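Local coordinates for acetylornithine aminotransferase (Aquifex aeolicus, PDB 2EH6), which transfers an amino group between N(2)-acetyl-L-ornithine and 2-oxoglutarate with the help of pyridoxal 5'-phosphate, a step of arginine biosynthesis, at residues 176-181 with 207-212. Sequence-based numbering, arbitrary orientation.
With PLP (pyridoxal-5'-phosphate), chain C.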
ATOM      1  N   ILE A 176      -5.818  -2.593  22.271  1.00 31.50           N
ATOM      2  CA  ILE A 176      -7.203  -2.534  21.826  1.00 31.55           C
ATOM      3  C   ILE A 176      -7.237  -1.627  20.593  1.00 32.26           C
ATOM      4  O   ILE A 176      -6.675  -0.529  20.611  1.00 31.82           O
ATOM      5  CB  ILE A 176      -8.110  -1.949  22.930  1.00 32.48           C
ATOM      6  CG1 ILE A 176      -8.065  -2.860  24.163  1.00 33.48           C
ATOM      7  CG2 ILE A 176      -9.534  -1.805  22.418  1.00 31.45           C
ATOM      8  CD1 ILE A 176      -8.957  -2.413  25.302  1.00 32.59           C
ATOM      9  N   ILE A 177      -7.885  -2.098  19.528  1.00 31.39           N
ATOM     10  CA  ILE A 177      -7.983  -1.358  18.267  1.00 29.48           C
ATOM     11  C   ILE A 177      -9.423  -0.905  18.052  1.00 28.82           C
ATOM     12  O   ILE A 177     -10.347  -1.718  18.109  1.00 28.57           O
ATOM     13  CB  ILE A 177      -7.577  -2.252  17.076  1.00 29.85           C
ATOM     14  CG1 ILE A 177      -6.186  -2.840  17.316  1.00 26.94           C
ATOM     15  CG2 ILE A 177      -7.594  -1.442  15.790  1.00 28.17           C
ATOM     16  CD1 ILE A 177      -5.786  -3.899  16.305  1.00 28.43           C
ATOM     17  N   ILE A 178      -9.622   0.377  17.767  1.00 28.56           N
ATOM     18  CA  ILE A 178     -10.982   0.863  17.590  1.00 28.37           C
ATOM     19  C   ILE A 178     -11.118   2.055  16.647  1.00 27.51           C
ATOM     20  O   ILE A 178     -10.161   2.792  16.420  1.00 27.74           O
ATOM     21  CB  ILE A 178     -11.559   1.261  18.971  1.00 29.73           C
ATOM     22  CG1 ILE A 178     -13.052   1.573  18.867  1.00 30.95           C
ATOM     23  CG2 ILE A 178     -10.786   2.463  19.521  1.00 29.19           C
ATOM     24  CD1 ILE A 178     -13.715   1.809  20.220  1.00 32.73           C
ATOM     25  N   GLU A 179     -12.317   2.228  16.095  1.00 26.89           N
ATOM     26  CA  GLU A 179     -12.619   3.372  15.238  1.00 27.22           C
ATOM     27  C   GLU A 179     -13.548   4.229  16.097  1.00 28.16           C
ATOM     28  O   GLU A 179     -14.521   3.707  16.631  1.00 28.11           O
ATOM     29  CB  GLU A 179     -13.379   2.935  13.979  1.00 27.45           C
ATOM     30  CG  GLU A 179     -12.619   1.988  13.076  1.00 28.71           C
ATOM     31  CD  GLU A 179     -13.538   1.236  12.140  1.00 31.03           C
ATOM     32  OE1 GLU A 179     -14.005   1.829  11.139  1.00 29.42           O
ATOM     33  OE2 GLU A 179     -13.807   0.049  12.415  1.00 31.63           O
ATOM     34  N   VAL A 180     -13.255   5.520  16.244  1.00 29.21           N
ATOM     35  CA  VAL A 180     -14.110   6.400  17.042  1.00 31.65           C
ATOM     36  C   VAL A 180     -15.528   6.333  16.482  1.00 31.61           C
ATOM     37  O   VAL A 180     -16.513   6.337  17.226  1.00 30.71           O
ATOM     38  CB  VAL A 180     -13.591   7.855  17.017  1.00 32.87           C
ATOM     39  CG1 VAL A 180     -14.589   8.777  17.690  1.00 35.91           C
ATOM     40  CG2 VAL A 180     -12.255   7.931  17.744  1.00 35.55           C
ATOM     41  N   ILE A 181     -15.615   6.281  15.157  1.00 30.73           N
ATOM     42  CA  ILE A 181     -16.880   6.142  14.442  1.00 29.41           C
ATOM     43  C   ILE A 181     -16.589   5.089  13.370  1.00 29.75           C
ATOM     44  O   ILE A 181     -15.686   5.269  12.553  1.00 26.96           O
ATOM     45  CB  ILE A 181     -17.321   7.457  13.744  1.00 29.08           C
ATOM     46  CG1 ILE A 181     -17.589   8.551  14.781  1.00 30.71           C
ATOM     47  CG2 ILE A 181     -18.589   7.206  12.928  1.00 28.16           C
ATOM     48  CD1 ILE A 181     -17.957   9.897  14.179  1.00 30.25           C
ATOM     49  N   VAL A 207      -2.684  -1.638  28.774  1.00 43.46           N
ATOM     50  CA  VAL A 207      -2.844  -2.082  27.392  1.00 41.09           C
ATOM     51  C   VAL A 207      -2.841  -0.891  26.429  1.00 38.97           C
ATOM     52  O   VAL A 207      -3.414   0.157  26.699  1.00 36.00           O
ATOM     53  CB  VAL A 207      -4.185  -2.812  27.288  1.00 41.88           C
ATOM     54  CG1 VAL A 207      -4.533  -3.059  25.821  1.00 42.86           C
ATOM     55  CG2 VAL A 207      -4.116  -4.138  28.020  1.00 42.98           C
ATOM     56  N   LEU A 208      -2.180  -1.052  25.285  1.00 35.68           N
ATOM     57  CA  LEU A 208      -2.092   0.022  24.302  1.00 34.13           C
ATOM     58  C   LEU A 208      -3.420   0.318  23.624  1.00 31.90           C
ATOM     59  O   LEU A 208      -4.176  -0.591  23.285  1.00 32.64           O
ATOM     60  CB  LEU A 208      -1.052  -0.316  23.228  1.00 33.22           C
ATOM     61  CG  LEU A 208       0.412  -0.473  23.646  1.00 34.24           C
ATOM     62  CD1 LEU A 208       1.257  -0.809  22.418  1.00 33.09           C
ATOM     63  CD2 LEU A 208       0.904   0.811  24.300  1.00 33.34           C
ATOM     64  N   LEU A 209      -3.697   1.604  23.437  1.00 31.65           N
ATOM     65  CA  LEU A 209      -4.914   2.043  22.769  1.00 31.21           C
ATOM     66  C   LEU A 209      -4.513   2.456  21.356  1.00 30.52           C
ATOM     67  O   LEU A 209      -3.725   3.384  21.168  1.00 29.45           O
ATOM     68  CB  LEU A 209      -5.541   3.233  23.505  1.00 31.31           C
ATOM     69  CG  LEU A 209      -6.761   3.876  22.837  1.00 32.69           C
ATOM     70  CD1 LEU A 209      -7.850   2.837  22.638  1.00 29.26           C
ATOM     71  CD2 LEU A 209      -7.265   5.033  23.682  1.00 32.00           C
ATOM     72  N   ILE A 210      -5.048   1.748  20.369  1.00 31.40           N
ATOM     73  CA  ILE A 210      -4.745   2.018  18.969  1.00 29.27           C
ATOM     74  C   ILE A 210      -6.026   2.444  18.283  1.00 28.05           C
ATOM     75  O   ILE A 210      -6.968   1.659  18.170  1.00 28.51           O
ATOM     76  CB  ILE A 210      -4.209   0.758  18.266  1.00 30.80           C
ATOM     77  CG1 ILE A 210      -2.997   0.220  19.028  1.00 30.32           C
ATOM     78  CG2 ILE A 210      -3.850   1.080  16.810  1.00 28.24           C
ATOM     79  CD1 ILE A 210      -2.637  -1.208  18.681  1.00 31.86           C
ATOM     80  N   ILE A 211      -6.069   3.693  17.840  1.00 27.42           N
ATOM     81  CA  ILE A 211      -7.256   4.202  17.176  1.00 27.05           C
ATOM     82  C   ILE A 211      -7.013   4.290  15.677  1.00 27.01           C
ATOM     83  O   ILE A 211      -6.046   4.902  15.217  1.00 23.84           O
ATOM     84  CB  ILE A 211      -7.653   5.594  17.720  1.00 27.50           C
ATOM     85  CG1 ILE A 211      -7.861   5.514  19.237  1.00 28.02           C
ATOM     86  CG2 ILE A 211      -8.925   6.076  17.035  1.00 27.86           C
ATOM     87  CD1 ILE A 211      -8.213   6.840  19.893  1.00 30.18           C
ATOM     88  N   ASP A 212      -7.898   3.650  14.925  1.00 27.62           N
ATOM     89  CA  ASP A 212      -7.810   3.646  13.476  1.00 25.71           C
ATOM     90  C   ASP A 212      -8.513   4.904  12.968  1.00 24.40           C
ATOM     91  O   ASP A 212      -9.740   4.961  12.959  1.00 24.46           O
ATOM     92  CB  ASP A 212      -8.521   2.404  12.921  1.00 25.31           C
ATOM     93  CG  ASP A 212      -8.446   2.315  11.405  1.00 27.45           C
ATOM     94  OD1 ASP A 212      -8.269   3.363  10.749  1.00 29.57           O
ATOM     95  OD2 ASP A 212      -8.583   1.199  10.868  1.00 28.31           O
TER
HETATM   96  N1  PLP C1001      -9.436   1.239   8.233  1.00 40.84           N
HETATM   97  C2  PLP C1001     -10.498   2.065   8.178  1.00 41.06           C
HETATM   98  C2A PLP C1001     -11.134   2.566   9.449  1.00 40.23           C
HETATM   99  C3  PLP C1001     -11.021   2.471   6.933  1.00 43.17           C
HETATM  100  O3  PLP C1001     -12.098   3.311   6.874  1.00 48.34           O
HETATM  101  C4  PLP C1001     -10.403   1.986   5.733  1.00 41.56           C
HETATM  102  C4A PLP C1001     -10.945   2.423   4.425  1.00 43.09           C
HETATM  103  C5  PLP C1001      -9.262   1.092   5.847  1.00 40.82           C
HETATM  104  C6  PLP C1001      -8.817   0.750   7.132  1.00 41.32           C
HETATM  105  C5A PLP C1001      -8.567   0.538   4.613  1.00 40.81           C
HETATM  106  O4P PLP C1001      -7.783   1.569   4.009  1.00 41.58           O
HETATM  107  P   PLP C1001      -7.052   0.978   2.686  1.00 39.36           P
HETATM  108  O1P PLP C1001      -6.252   2.070   2.084  1.00 39.63           O
HETATM  109  O2P PLP C1001      -6.089  -0.243   3.038  1.00 41.05           O
HETATM  110  O3P PLP C1001      -8.172   0.482   1.641  1.00 38.70           O
HETATM  111  O   HOH W   1     -11.502   6.691  14.454  1.00 30.49           O
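Ile176 to Ile178 pair in parallel with Leu209 to Ile211, the two strand axes 4.8 Å apart and 20° from parallel. Four backbone hydrogen bonds join them, from Ile176 N with Leu208 O to Asp212 N with Ile178 O (2.8 Å). Ile177 and Ile210 lie side by side on one face, CG1 of Ile177 4.1 Å from CD1 of Ile210, and both touch Phe120. On the other face Ile178 CG2 sits 4.2 Å from Ile211 CG1, and Ile176 and Ile178 pack on helix 192-205. A water bridges Val180 N and Asp212 O. Asp212 CG is anti to the backbone N (chi1 -179°), which carries the carboxylate past the strand end to the pyridine ring, OD2 2.8 Å from the cofactor's N1. OD2 also hydrogen-bonds His128 ND1 and OD1 Val214 N, fixing the carboxylate's rotation. The Glu179 side chain lies beside that of Asp212, pointing the same way, its OE1 3.4 Å from cofactor methyl C2A and its OE2 hydrogen-bonded to Phe127 N. An alanine at Asp212 would probably leave the pyridine nitrogen without its acidic partner and His128 ND1 without this bond. These are the C-terminal ends of neighbouring parallel strands inside the mixed large-domain sheet of a fold-type I (class-III) aminotransferase.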